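Local coordinates for penicillin-binding protein 2 (Pbp2) (Helicobacter pylori, PDB 5LP5), which probably cross-links peptidoglycan as a penicillin-binding transpeptidase of cell-wall synthesis and cell-shape control, and forms a complex with MreC, at residues K193-L198 against I463-P468; I254-A259 against E263-G268; R364-V369 against A511-T516; Y370-G375 against T430-G435; G393-V398 against E403-V408. One frame throughout, in Å; residues are numbered along the deposited sequence.

Overall arrangement
Four of the five contacts belong to the transpeptidase region; interaction 1 joins it to the dimerisation region by pairing residues 193-198 with 463-468. Interaction 2 is the hairpin at one edge of the five-stranded antiparallel sheet, and interaction 3 reaches strand 511-517 at the other edge, centres about 22 Å apart; the other three contacts are made by loops and helices. Interactions 3 and 4 touch, with centres about 12 Å apart, around what is probably the active site. Interaction 5, a short loop at 393-408, packs against interaction 2 through Val398 and Leu264. Along the chain, interactions 4 and 5 fall between the two halves of interaction 3, whose segments alternate with those of interaction 1.

Interaction 1: residues K193-L198 against I463-P468; sequences KEYNKL and INNKQP
Tyr195 reaches across to Asn465 with its hydroxyl alone, and that is where the two segments come closest. As modelled, Tyr195 OH lies 2.9 Å from Asn465 ND2, near the plane of the ring and at its edge. The amide of Asn465 is probably turned over in the model, so the identity of the facing atom is doubtful. Amide and ring planes stand 84° apart, almost perpendicular. The phenol is better defined by Asp399, whose OD2 is hydrogen-bonded to Tyr195 OH, while Ala462 and Leu231 touch the tyrosine side chain. Tyr195 is the one residue separating helix 190-194 from helix 196-200: it is the first to leave the former and the N-cap of the latter. From this break the ring bridges the gap of 11.3 Å between Tyr195 CA and Asn465 CA, its CG lying beside the backbone N (chi1 -73°). The contact therefore links the helical part of the dimerisation region to the loop between helix 441-453 and helix 475-493 of the transpeptidase region. Away from the tyrosine the interface is loose, and the two segments bury just 85 Å² in all. Leu198 and the exposed Asn464 come no nearer than 5.0 Å, from Leu198 CD2 to Asn464 ND2, although Leu231 touches both side chains. Next to it in strand 231-232, a backbone hydrogen bond joins Gln232 and Ile463.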
# COMPACT_ATOMS: atom_id res chain seq x y z
N LYS A 193 -11.13 -10.15 -5.07
CA LYS A 193 -12.39 -9.93 -5.74
C LYS A 193 -13.57 -10.19 -4.81
O LYS A 193 -14.45 -9.36 -4.69
CB LYS A 193 -12.51 -10.82 -6.97
CG LYS A 193 -13.62 -10.35 -7.87
CD LYS A 193 -14.03 -11.34 -8.91
CE LYS A 193 -15.41 -10.96 -9.41
NZ LYS A 193 -15.76 -11.72 -10.62
N GLU A 194 -13.58 -11.33 -4.13
CA GLU A 194 -14.72 -11.69 -3.30
C GLU A 194 -14.98 -10.59 -2.25
O GLU A 194 -16.13 -10.22 -2.00
CB GLU A 194 -14.51 -13.06 -2.65
CG GLU A 194 -15.67 -13.58 -1.80
CD GLU A 194 -16.80 -14.22 -2.58
OE1 GLU A 194 -16.65 -14.48 -3.78
OE2 GLU A 194 -17.84 -14.50 -1.96
N TYR A 195 -13.92 -10.05 -1.67
CA TYR A 195 -14.08 -9.08 -0.60
C TYR A 195 -13.66 -7.68 -1.04
O TYR A 195 -13.12 -6.90 -0.24
CB TYR A 195 -13.32 -9.54 0.66
CG TYR A 195 -14.00 -10.71 1.37
CD1 TYR A 195 -13.54 -12.01 1.22
CD2 TYR A 195 -15.13 -10.49 2.18
CE1 TYR A 195 -14.18 -13.06 1.85
CE2 TYR A 195 -15.75 -11.54 2.82
CZ TYR A 195 -15.28 -12.82 2.64
OH TYR A 195 -15.89 -13.88 3.28
N ASN A 196 -13.94 -7.36 -2.31
CA ASN A 196 -13.50 -6.08 -2.89
C ASN A 196 -14.08 -4.89 -2.15
O ASN A 196 -13.36 -3.98 -1.75
CB ASN A 196 -13.89 -5.95 -4.33
CG ASN A 196 -13.15 -4.82 -5.02
OD1 ASN A 196 -11.95 -4.92 -5.23
ND2 ASN A 196 -13.85 -3.74 -5.37
N LYS A 197 -15.40 -4.91 -1.98
CA LYS A 197 -16.09 -3.83 -1.29
C LYS A 197 -15.49 -3.54 0.07
O LYS A 197 -15.25 -2.39 0.39
CB LYS A 197 -17.57 -4.17 -1.12
CG LYS A 197 -18.34 -4.09 -2.41
CD LYS A 197 -19.82 -3.91 -2.15
CE LYS A 197 -20.63 -4.02 -3.44
NZ LYS A 197 -20.52 -5.39 -4.04
N LEU A 198 -15.27 -4.59 0.85
CA LEU A 198 -14.63 -4.44 2.16
C LEU A 198 -13.24 -3.82 2.03
O LEU A 198 -12.97 -2.78 2.62
CB LEU A 198 -14.52 -5.80 2.86
CG LEU A 198 -13.78 -5.85 4.19
CD1 LEU A 198 -14.56 -5.08 5.23
CD2 LEU A 198 -13.55 -7.27 4.70
N ILE A 463 -11.82 -15.20 8.55
CA ILE A 463 -12.06 -15.59 9.94
C ILE A 463 -13.33 -14.97 10.47
O ILE A 463 -14.06 -15.61 11.20
CB ILE A 463 -10.87 -15.25 10.86
CG1 ILE A 463 -9.72 -16.23 10.58
CG2 ILE A 463 -11.28 -15.37 12.33
CD1 ILE A 463 -8.47 -16.01 11.40
N ASN A 464 -13.61 -13.73 10.09
CA ASN A 464 -14.84 -13.03 10.52
C ASN A 464 -16.08 -13.44 9.70
O ASN A 464 -17.08 -12.74 9.70
CB ASN A 464 -14.63 -11.50 10.54
CG ASN A 464 -14.05 -10.94 9.24
OD1 ASN A 464 -13.57 -11.68 8.37
ND2 ASN A 464 -14.03 -9.62 9.12
N ASN A 465 -16.01 -14.58 9.02
CA ASN A 465 -17.17 -15.19 8.34
C ASN A 465 -17.76 -16.34 9.18
O ASN A 465 -17.51 -17.50 8.89
CB ASN A 465 -16.72 -15.73 6.98
CG ASN A 465 -17.82 -15.68 5.93
OD1 ASN A 465 -18.99 -15.42 6.19
ND2 ASN A 465 -17.40 -15.93 4.70
N LYS A 466 -18.54 -16.00 10.20
CA LYS A 466 -19.19 -16.99 11.08
C LYS A 466 -20.13 -17.88 10.29
O LYS A 466 -21.29 -17.53 10.03
CB LYS A 466 -19.97 -16.29 12.20
CG LYS A 466 -20.84 -17.20 13.07
CD LYS A 466 -21.97 -16.43 13.75
CE LYS A 466 -22.78 -17.28 14.71
NZ LYS A 466 -23.78 -16.44 15.44
N GLN A 467 -19.63 -19.03 9.89
CA GLN A 467 -20.41 -19.97 9.10
C GLN A 467 -20.92 -21.08 9.99
O GLN A 467 -20.14 -21.97 10.37
CB GLN A 467 -19.53 -20.56 7.99
CG GLN A 467 -19.28 -19.63 6.81
CD GLN A 467 -20.58 -19.07 6.26
OE1 GLN A 467 -20.89 -17.90 6.47
NE2 GLN A 467 -21.36 -19.91 5.59
N PRO A 468 -22.22 -21.05 10.36
CA PRO A 468 -22.73 -22.12 11.20
C PRO A 468 -22.62 -23.48 10.53
O PRO A 468 -22.69 -23.57 9.31
CB PRO A 468 -24.19 -21.75 11.45
CG PRO A 468 -24.52 -20.73 10.43
CD PRO A 468 -23.24 -20.04 10.07

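Interaction 2: residues I254-A259 against E263-G268; sequences ILVMDA and ELLVAG
Val256 faces two residues at once, Leu265 and Val266, in a classic beta bulge that shifts the register of the two antiparallel strands by one. Val256 O receives Leu265 N at 3.0 Å, with the donor 40° above the carbonyl plane, while Val256 N makes only a weak bond to Val266 O. The two methyls of Val256 divide the work. CG1, anti to the backbone N (chi1 174°), meets Leu265 CB, and CG2 touches Val266 CG2 at 3.7 Å. This is the hairpin of strands 252-258 and 264-270, one edge of the transpeptidase sheet, with strand 556-562 beyond strand 252-258. Past the bulge the pairing is regular: Gly268 N gives a 2.9 Å bond to Ile254 O, and Ile254 N answers to Gly268 O. Near the turn Asp258 N binds Glu263 O. Leu255, Met257, Leu264 and Ala267 share one face, where Leu255 CD2 lies 3.8 Å from Ala267 CB and helix 441-453 packs. Ile254, Val256 and Val266 lie on the other, Ile254 and Val266 against helix 237-246. Asp258 OD2 and Glu263 OE1 approach to 4.5 Å; Asp258 OD1 accepts from Glu260 N, and Glu263 is salt-bridged to Arg59, which probably offsets part of the like charge.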
# COMPACT_ATOMS: atom_id res chain seq x y z
N ILE A 254 -4.18 -29.23 -2.27
CA ILE A 254 -4.18 -29.68 -0.88
C ILE A 254 -4.92 -28.74 0.08
O ILE A 254 -4.85 -27.52 -0.04
CB ILE A 254 -2.75 -29.92 -0.38
CG1 ILE A 254 -2.78 -30.43 1.06
CG2 ILE A 254 -1.91 -28.65 -0.48
CD1 ILE A 254 -1.48 -31.07 1.46
N LEU A 255 -5.62 -29.33 1.05
CA LEU A 255 -6.55 -28.59 1.89
C LEU A 255 -6.49 -29.09 3.30
O LEU A 255 -6.56 -30.28 3.53
CB LEU A 255 -7.98 -28.79 1.40
CG LEU A 255 -8.41 -28.09 0.12
CD1 LEU A 255 -9.71 -28.68 -0.38
CD2 LEU A 255 -8.55 -26.59 0.39
N VAL A 256 -6.37 -28.17 4.23
CA VAL A 256 -6.50 -28.48 5.65
C VAL A 256 -7.66 -27.67 6.18
O VAL A 256 -7.78 -26.49 5.84
CB VAL A 256 -5.23 -28.11 6.44
CG1 VAL A 256 -5.45 -28.32 7.92
CG2 VAL A 256 -4.05 -28.95 5.97
N MET A 257 -8.50 -28.28 7.01
CA MET A 257 -9.67 -27.59 7.51
C MET A 257 -10.06 -27.93 8.93
O MET A 257 -10.21 -29.08 9.29
CB MET A 257 -10.86 -27.86 6.61
CG MET A 257 -12.12 -27.13 7.06
SD MET A 257 -13.58 -27.44 6.05
CE MET A 257 -13.92 -29.16 6.38
N ASP A 258 -10.26 -26.90 9.74
CA ASP A 258 -10.87 -27.05 11.06
C ASP A 258 -12.30 -27.56 10.87
O ASP A 258 -13.18 -26.81 10.44
CB ASP A 258 -10.87 -25.68 11.75
CG ASP A 258 -11.33 -25.74 13.19
OD1 ASP A 258 -12.19 -26.60 13.50
OD2 ASP A 258 -10.86 -24.91 14.01
N ALA A 259 -12.52 -28.82 11.19
CA ALA A 259 -13.79 -29.50 10.90
C ALA A 259 -14.97 -29.11 11.81
O ALA A 259 -16.10 -29.60 11.63
CB ALA A 259 -13.58 -31.01 10.93
N GLU A 263 -12.86 -23.37 8.96
CA GLU A 263 -11.72 -22.53 8.64
C GLU A 263 -10.71 -23.33 7.81
O GLU A 263 -10.36 -24.47 8.14
CB GLU A 263 -11.08 -21.97 9.91
CG GLU A 263 -11.85 -20.81 10.53
CD GLU A 263 -11.16 -20.18 11.74
OE1 GLU A 263 -10.20 -20.78 12.28
OE2 GLU A 263 -11.60 -19.07 12.15
N LEU A 264 -10.25 -22.73 6.71
CA LEU A 264 -9.21 -23.32 5.89
C LEU A 264 -7.83 -22.80 6.34
O LEU A 264 -7.54 -21.60 6.30
CB LEU A 264 -9.45 -23.00 4.42
CG LEU A 264 -10.74 -23.60 3.88
CD1 LEU A 264 -11.07 -23.02 2.53
CD2 LEU A 264 -10.68 -25.12 3.81
N LEU A 265 -7.00 -23.71 6.81
CA LEU A 265 -5.66 -23.38 7.22
C LEU A 265 -4.70 -23.52 6.04
O LEU A 265 -3.71 -22.82 5.96
CB LEU A 265 -5.22 -24.28 8.38
CG LEU A 265 -6.08 -24.28 9.66
CD1 LEU A 265 -5.58 -25.28 10.69
CD2 LEU A 265 -6.14 -22.90 10.28
N VAL A 266 -4.99 -24.44 5.13
CA VAL A 266 -4.26 -24.56 3.87
C VAL A 266 -5.24 -24.65 2.70
O VAL A 266 -6.35 -25.15 2.84
CB VAL A 266 -3.38 -25.82 3.87
CG1 VAL A 266 -2.63 -25.95 2.56
CG2 VAL A 266 -2.41 -25.77 5.04
N ALA A 267 -4.81 -24.13 1.56
CA ALA A 267 -5.49 -24.26 0.27
C ALA A 267 -4.45 -24.02 -0.84
O ALA A 267 -4.22 -22.89 -1.29
CB ALA A 267 -6.64 -23.29 0.16
N GLY A 268 -3.80 -25.10 -1.25
CA GLY A 268 -2.83 -25.02 -2.30
C GLY A 268 -3.37 -25.52 -3.62
O GLY A 268 -4.10 -26.49 -3.65

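Interaction 3: residues R364-V369 against A511-T516; sequences RESVDV and ACKTGT
Ser366 and Lys513 meet through their polar ends: Ser366 OG lies 3.4 Å from Lys513 NZ, with Ser366 CB at nearly the same distance from that nitrogen. The lysine does not run straight to this place. Its chain bends at chi2 (70°) and again at chi4 (80°), curling the amine back over its own strand, where NZ gives a 2.9 Å hydrogen bond to Thr514 O from above the carbonyl plane. Ser366 is presented by its backbone. With positive phi (51°) it is the C-prime residue of the Schellman motif closing helix 359-364, and its CB is directed toward strand 511-517. In the next shell, Ser366 OG is hydrogen-bonded to Ser311 OG, and Lys314 touches the Ser366 side chain. Lys314 is in turn salt-bridged to Asp368 OD1, while Asp368 N is hydrogen-bonded to Asp348 OD2. Further out, the strand is held on the sheet by Lys513 pairing with Thr546 and Gly515 with Trp544, and Cys512 is tied to Cys492 of helix 475-493 by a disulfide. Arg364, at the helix end, forms a salt bridge with Glu490 of that same helix. Ser311 and Lys314 fit an SxxK motif, Ser366-Val367-Asp368 probably takes the place of the SxN motif, with aspartate third, and Lys513 to Gly515 fit a KTG motif, consistent with the active site of a penicillin-binding transpeptidase.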
# COMPACT_ATOMS: atom_id res chain seq x y z
N ARG A 364 -11.58 -50.65 4.29
CA ARG A 364 -10.18 -50.86 4.63
C ARG A 364 -9.33 -51.11 3.38
O ARG A 364 -8.31 -50.43 3.14
CB ARG A 364 -10.04 -52.04 5.60
CG ARG A 364 -8.60 -52.29 6.09
CD ARG A 364 -8.40 -53.69 6.61
NE ARG A 364 -9.45 -54.08 7.54
CZ ARG A 364 -9.70 -55.32 7.93
NH1 ARG A 364 -8.96 -56.33 7.48
NH2 ARG A 364 -10.69 -55.54 8.77
N GLU A 365 -9.77 -52.08 2.58
CA GLU A 365 -8.95 -52.59 1.49
C GLU A 365 -9.33 -51.99 0.14
O GLU A 365 -8.86 -52.48 -0.89
CB GLU A 365 -9.02 -54.12 1.47
CG GLU A 365 -8.39 -54.79 2.68
CD GLU A 365 -8.54 -56.30 2.69
OE1 GLU A 365 -8.99 -56.88 1.67
OE2 GLU A 365 -8.23 -56.93 3.71
N SER A 366 -10.16 -50.94 0.14
CA SER A 366 -10.59 -50.27 -1.08
C SER A 366 -11.12 -51.34 -2.04
O SER A 366 -10.73 -51.38 -3.20
CB SER A 366 -9.42 -49.47 -1.71
OG SER A 366 -9.83 -48.61 -2.76
N VAL A 367 -12.00 -52.21 -1.52
CA VAL A 367 -12.54 -53.34 -2.29
C VAL A 367 -13.70 -52.88 -3.17
O VAL A 367 -14.57 -52.13 -2.73
CB VAL A 367 -13.05 -54.47 -1.38
CG1 VAL A 367 -13.68 -55.59 -2.19
CG2 VAL A 367 -11.92 -55.03 -0.55
N ASP A 368 -13.71 -53.37 -4.41
CA ASP A 368 -14.66 -52.92 -5.42
C ASP A 368 -15.93 -53.77 -5.43
O ASP A 368 -17.04 -53.23 -5.56
CB ASP A 368 -14.00 -52.90 -6.80
CG ASP A 368 -12.96 -51.76 -6.95
OD1 ASP A 368 -13.06 -50.73 -6.27
OD2 ASP A 368 -12.04 -51.88 -7.78
N VAL A 369 -15.79 -55.09 -5.30
CA VAL A 369 -16.92 -56.01 -5.52
C VAL A 369 -18.05 -55.90 -4.49
O VAL A 369 -19.22 -56.06 -4.85
CB VAL A 369 -16.46 -57.48 -5.66
CG1 VAL A 369 -17.66 -58.43 -5.66
CG2 VAL A 369 -15.67 -57.66 -6.94
N ALA A 511 -6.90 -41.36 10.40
CA ALA A 511 -7.98 -42.12 9.78
C ALA A 511 -8.17 -41.57 8.36
O ALA A 511 -8.37 -40.37 8.18
CB ALA A 511 -9.25 -41.97 10.59
N CYS A 512 -8.12 -42.43 7.35
CA CYS A 512 -8.07 -42.01 5.94
C CYS A 512 -8.96 -42.85 5.01
O CYS A 512 -9.61 -43.80 5.42
CB CYS A 512 -6.60 -42.08 5.44
SG CYS A 512 -5.81 -43.69 5.73
N LYS A 513 -9.00 -42.43 3.75
CA LYS A 513 -9.50 -43.24 2.64
C LYS A 513 -8.73 -42.82 1.39
O LYS A 513 -8.59 -41.63 1.11
CB LYS A 513 -11.01 -43.04 2.42
CG LYS A 513 -11.60 -43.88 1.29
CD LYS A 513 -11.63 -45.37 1.63
CE LYS A 513 -11.62 -46.26 0.39
NZ LYS A 513 -10.26 -46.43 -0.21
N THR A 514 -8.21 -43.79 0.66
CA THR A 514 -7.51 -43.49 -0.58
C THR A 514 -8.49 -43.52 -1.74
O THR A 514 -9.65 -43.96 -1.59
CB THR A 514 -6.39 -44.51 -0.84
OG1 THR A 514 -6.89 -45.83 -0.61
CG2 THR A 514 -5.21 -44.24 0.08
N GLY A 515 -8.02 -43.04 -2.89
CA GLY A 515 -8.75 -43.16 -4.16
C GLY A 515 -7.82 -43.11 -5.37
O GLY A 515 -6.68 -42.65 -5.29
N THR A 516 -8.30 -43.63 -6.50
CA THR A 516 -7.60 -43.45 -7.77
C THR A 516 -8.64 -43.17 -8.84
O THR A 516 -9.75 -43.71 -8.81
CB THR A 516 -6.72 -44.66 -8.18
OG1 THR A 516 -5.66 -44.85 -7.23
CG2 THR A 516 -6.10 -44.44 -9.56

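Interaction 4: residues Y370-G375 against T430-G435; sequences YFYKFG and TAIGQG
Ile432, Phe371 and Ala431 bury more surface here than any other residues, with Tyr372 close behind. Both branches of Ile432 meet Tyr372, and one also nears Phe371. Ile432 CD1 sits 3.6 Å from Tyr372 OH, while CG2 lies 4.2 Å from Tyr372 CE1 and 4.3 Å from Phe371 CB. CG1 of the isoleucine stands between the backbone N and carbonyl carbon (chi1 63°), which leaves CG2 beside the N. Phe371 makes its contact mostly through CB, 4.0 Å from Ala431 O, because its ring leads away toward Lys314 and Val317 of helix 314-324. One face of that ring has Tyr370 CD2 3.9 Å above its centre. Ala431 CB is directed toward helix 369-377, 4.5 Å from Phe371 CB, and also touches Val317. In fold terms, helix 369-377 packs against the capped end of helix 424-430: Gly433, at positive phi, is the C-prime residue of a Schellman motif, and its N bonds to Thr430 O at 2.9 Å. No hydrogen bond crosses between the segments. Tyr372 OH is hydrogen-bonded to Arg347 O, which ties the ring's far end to strand 345-347. Gly433 pairs through its backbone with Gly310, next to the probable SxxK serine, Ser311.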
# COMPACT_ATOMS: atom_id res chain seq x y z
N TYR A 370 -17.71 -55.62 -3.23
CA TYR A 370 -18.74 -55.43 -2.21
C TYR A 370 -19.77 -54.40 -2.70
O TYR A 370 -20.98 -54.59 -2.52
CB TYR A 370 -18.10 -54.96 -0.90
CG TYR A 370 -19.08 -54.62 0.21
CD1 TYR A 370 -19.54 -55.59 1.10
CD2 TYR A 370 -19.56 -53.32 0.37
CE1 TYR A 370 -20.41 -55.28 2.13
CE2 TYR A 370 -20.43 -52.99 1.40
CZ TYR A 370 -20.86 -53.96 2.28
OH TYR A 370 -21.74 -53.65 3.30
N PHE A 371 -19.26 -53.33 -3.32
CA PHE A 371 -20.08 -52.22 -3.80
C PHE A 371 -20.72 -52.56 -5.13
O PHE A 371 -21.85 -52.15 -5.39
CB PHE A 371 -19.25 -50.93 -3.90
CG PHE A 371 -18.67 -50.49 -2.58
CD1 PHE A 371 -19.45 -49.82 -1.65
CD2 PHE A 371 -17.36 -50.78 -2.26
CE1 PHE A 371 -18.93 -49.44 -0.43
CE2 PHE A 371 -16.84 -50.41 -1.04
CZ PHE A 371 -17.62 -49.74 -0.13
N TYR A 372 -20.03 -53.32 -5.97
CA TYR A 372 -20.65 -53.85 -7.18
C TYR A 372 -21.91 -54.66 -6.84
O TYR A 372 -22.97 -54.49 -7.44
CB TYR A 372 -19.67 -54.72 -7.98
CG TYR A 372 -18.55 -53.99 -8.70
CD1 TYR A 372 -18.74 -52.73 -9.28
CD2 TYR A 372 -17.29 -54.57 -8.83
CE1 TYR A 372 -17.72 -52.07 -9.93
CE2 TYR A 372 -16.26 -53.92 -9.49
CZ TYR A 372 -16.48 -52.68 -10.04
OH TYR A 372 -15.45 -52.03 -10.69
N LYS A 373 -21.79 -55.56 -5.86
CA LYS A 373 -22.87 -56.49 -5.54
C LYS A 373 -24.10 -55.80 -4.96
O LYS A 373 -25.21 -56.01 -5.45
CB LYS A 373 -22.38 -57.58 -4.58
CG LYS A 373 -21.75 -58.75 -5.32
CD LYS A 373 -21.38 -59.85 -4.34
CE LYS A 373 -20.69 -61.02 -5.03
NZ LYS A 373 -20.28 -62.07 -4.05
N PHE A 374 -23.92 -54.99 -3.92
CA PHE A 374 -25.06 -54.29 -3.32
C PHE A 374 -25.58 -53.19 -4.24
O PHE A 374 -26.73 -52.76 -4.12
CB PHE A 374 -24.72 -53.74 -1.93
CG PHE A 374 -24.62 -54.81 -0.87
CD1 PHE A 374 -25.76 -55.38 -0.30
CD2 PHE A 374 -23.37 -55.27 -0.44
CE1 PHE A 374 -25.65 -56.37 0.68
CE2 PHE A 374 -23.26 -56.25 0.54
CZ PHE A 374 -24.40 -56.81 1.10
N GLY A 375 -24.73 -52.74 -5.17
CA GLY A 375 -25.10 -51.75 -6.18
C GLY A 375 -26.16 -52.28 -7.12
O GLY A 375 -26.97 -51.52 -7.65
N THR A 430 -20.61 -45.99 -10.84
CA THR A 430 -20.82 -44.82 -9.98
C THR A 430 -20.62 -45.18 -8.51
O THR A 430 -20.10 -44.37 -7.75
CB THR A 430 -22.20 -44.19 -10.23
OG1 THR A 430 -22.30 -43.81 -11.62
CG2 THR A 430 -22.43 -42.96 -9.34
N ALA A 431 -21.00 -46.39 -8.12
CA ALA A 431 -20.84 -46.82 -6.72
C ALA A 431 -19.38 -46.96 -6.29
O ALA A 431 -19.12 -47.17 -5.11
CB ALA A 431 -21.60 -48.13 -6.47
N ILE A 432 -18.45 -46.87 -7.23
CA ILE A 432 -17.02 -46.78 -6.91
C ILE A 432 -16.40 -45.45 -7.36
O ILE A 432 -15.18 -45.35 -7.53
CB ILE A 432 -16.21 -47.94 -7.52
CG1 ILE A 432 -16.28 -47.93 -9.06
CG2 ILE A 432 -16.72 -49.27 -6.98
CD1 ILE A 432 -15.07 -48.58 -9.72
N GLY A 433 -17.24 -44.45 -7.55
CA GLY A 433 -16.79 -43.09 -7.84
C GLY A 433 -16.11 -42.86 -9.18
O GLY A 433 -15.10 -42.13 -9.25
N GLN A 434 -16.66 -43.44 -10.24
CA GLN A 434 -16.12 -43.25 -11.57
C GLN A 434 -17.21 -43.14 -12.64
O GLN A 434 -18.38 -43.01 -12.30
CB GLN A 434 -15.10 -44.34 -11.86
CG GLN A 434 -13.88 -44.23 -10.94
CD GLN A 434 -12.56 -44.48 -11.66
OE1 GLN A 434 -11.64 -43.68 -11.58
NE2 GLN A 434 -12.49 -45.60 -12.37
N GLY A 435 -16.83 -43.13 -13.92
CA GLY A 435 -17.77 -42.82 -14.99
C GLY A 435 -18.10 -41.34 -15.01
O GLY A 435 -17.20 -40.49 -15.00

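Interaction 5: residues G393-V398 against E403-V408; sequences GEKTGV and EFVGIV
Glu403 pushes its carboxylate into the bend at Thr396-Val398, where four donors grip it. OE2 accepts from Thr396 N at 2.8 Å and from the Thr396 hydroxyl OG1 at 2.6 Å, both on its syn side but from opposite faces of the carboxylate plane. OE1 takes Gly397 N at 2.9 Å through its syn lone pair, and Val398 N at 3.1 Å from above the plane. Three successive backbone amides are thus satisfied by one side chain, whose rotation they fix. The reach comes from an extended glutamate, CG anti to the backbone N (chi1 -168°) and the chain straight beyond. Lys395 slides past it in the opposite direction, its CE 3.3 Å from Glu403 O; its amine remains 6.2 Å (NZ to OE1) from the acid, so the carboxylate is probably stabilised mainly by the amide and hydroxyl donors. Val405 CG1 fits against Lys395 CG at 3.5 Å. Glu394 is salt-bridged to Arg388, and its carbonyl accepts from Gln443. The two segments form the arms of an irregular loop between helix 380-389 and helix 411-418. Thr396, Val398 and Glu403 lie on Leu442 of helix 441-453, Val408 on helix 380-389, and Ile407 on helix 411-418.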
# COMPACT_ATOMS: atom_id res chain seq x y z
N GLY A 393 -23.14 -33.00 -4.69
CA GLY A 393 -23.91 -32.40 -5.77
C GLY A 393 -23.68 -30.91 -5.93
O GLY A 393 -23.69 -30.39 -7.04
N GLU A 394 -23.44 -30.24 -4.81
CA GLU A 394 -23.56 -28.81 -4.72
C GLU A 394 -22.27 -28.16 -4.27
O GLU A 394 -21.27 -28.84 -3.98
CB GLU A 394 -24.70 -28.47 -3.73
CG GLU A 394 -26.08 -28.88 -4.22
CD GLU A 394 -26.46 -28.22 -5.55
OE1 GLU A 394 -26.09 -27.05 -5.78
OE2 GLU A 394 -27.15 -28.88 -6.37
N LYS A 395 -22.30 -26.83 -4.22
CA LYS A 395 -21.17 -26.05 -3.73
C LYS A 395 -21.04 -26.24 -2.23
O LYS A 395 -22.04 -26.31 -1.53
CB LYS A 395 -21.38 -24.56 -4.00
CG LYS A 395 -21.69 -24.17 -5.43
CD LYS A 395 -21.75 -22.65 -5.54
CE LYS A 395 -22.08 -22.19 -6.96
NZ LYS A 395 -21.90 -20.72 -7.14
N THR A 396 -19.80 -26.32 -1.74
CA THR A 396 -19.52 -26.27 -0.32
C THR A 396 -19.86 -24.90 0.28
O THR A 396 -20.16 -24.82 1.48
CB THR A 396 -18.04 -26.61 0.01
OG1 THR A 396 -17.17 -25.65 -0.61
CG2 THR A 396 -17.67 -28.04 -0.47
N GLY A 397 -19.85 -23.85 -0.53
CA GLY A 397 -20.14 -22.48 -0.07
C GLY A 397 -18.92 -21.65 0.31
O GLY A 397 -18.97 -20.79 1.18
N VAL A 398 -17.80 -21.91 -0.36
CA VAL A 398 -16.55 -21.30 -0.00
C VAL A 398 -16.62 -19.84 -0.39
O VAL A 398 -17.33 -19.48 -1.33
CB VAL A 398 -15.37 -22.05 -0.66
CG1 VAL A 398 -15.31 -21.78 -2.15
CG2 VAL A 398 -14.04 -21.70 -0.00
N GLU A 403 -17.46 -21.05 -7.31
CA GLU A 403 -17.20 -22.44 -6.92
C GLU A 403 -17.99 -23.40 -7.81
O GLU A 403 -19.16 -23.20 -8.08
CB GLU A 403 -17.58 -22.68 -5.47
CG GLU A 403 -17.07 -24.00 -4.96
CD GLU A 403 -17.65 -24.37 -3.62
OE1 GLU A 403 -18.22 -23.48 -2.96
OE2 GLU A 403 -17.53 -25.55 -3.23
N PHE A 404 -17.32 -24.45 -8.28
CA PHE A 404 -17.96 -25.46 -9.12
C PHE A 404 -18.79 -26.44 -8.31
O PHE A 404 -18.34 -26.95 -7.30
CB PHE A 404 -16.90 -26.25 -9.88
CG PHE A 404 -16.36 -25.55 -11.09
CD1 PHE A 404 -16.66 -24.21 -11.35
CD2 PHE A 404 -15.51 -26.22 -11.96
CE1 PHE A 404 -16.15 -23.57 -12.45
CE2 PHE A 404 -14.98 -25.58 -13.06
CZ PHE A 404 -15.32 -24.26 -13.31
N VAL A 405 -20.01 -26.70 -8.77
CA VAL A 405 -20.77 -27.87 -8.33
C VAL A 405 -20.31 -29.04 -9.15
O VAL A 405 -19.83 -28.89 -10.29
CB VAL A 405 -22.31 -27.74 -8.51
CG1 VAL A 405 -22.86 -26.61 -7.65
CG2 VAL A 405 -22.72 -27.57 -9.98
N GLY A 406 -20.48 -30.22 -8.58
CA GLY A 406 -20.06 -31.40 -9.29
C GLY A 406 -21.11 -31.94 -10.23
O GLY A 406 -21.93 -31.21 -10.78
N ILE A 407 -21.02 -33.24 -10.43
CA ILE A 407 -22.05 -34.01 -11.05
C ILE A 407 -22.13 -35.30 -10.27
O ILE A 407 -21.19 -36.08 -10.26
CB ILE A 407 -21.69 -34.35 -12.51
CG1 ILE A 407 -21.76 -33.10 -13.37
CG2 ILE A 407 -22.63 -35.42 -13.06
CD1 ILE A 407 -21.10 -33.26 -14.71
N VAL A 408 -23.25 -35.50 -9.60
CA VAL A 408 -23.58 -36.81 -9.06
C VAL A 408 -24.50 -37.49 -10.07
O VAL A 408 -25.71 -37.21 -10.11
CB VAL A 408 -24.26 -36.73 -7.66
CG1 VAL A 408 -24.78 -38.10 -7.23
CG2 VAL A 408 -23.27 -36.21 -6.63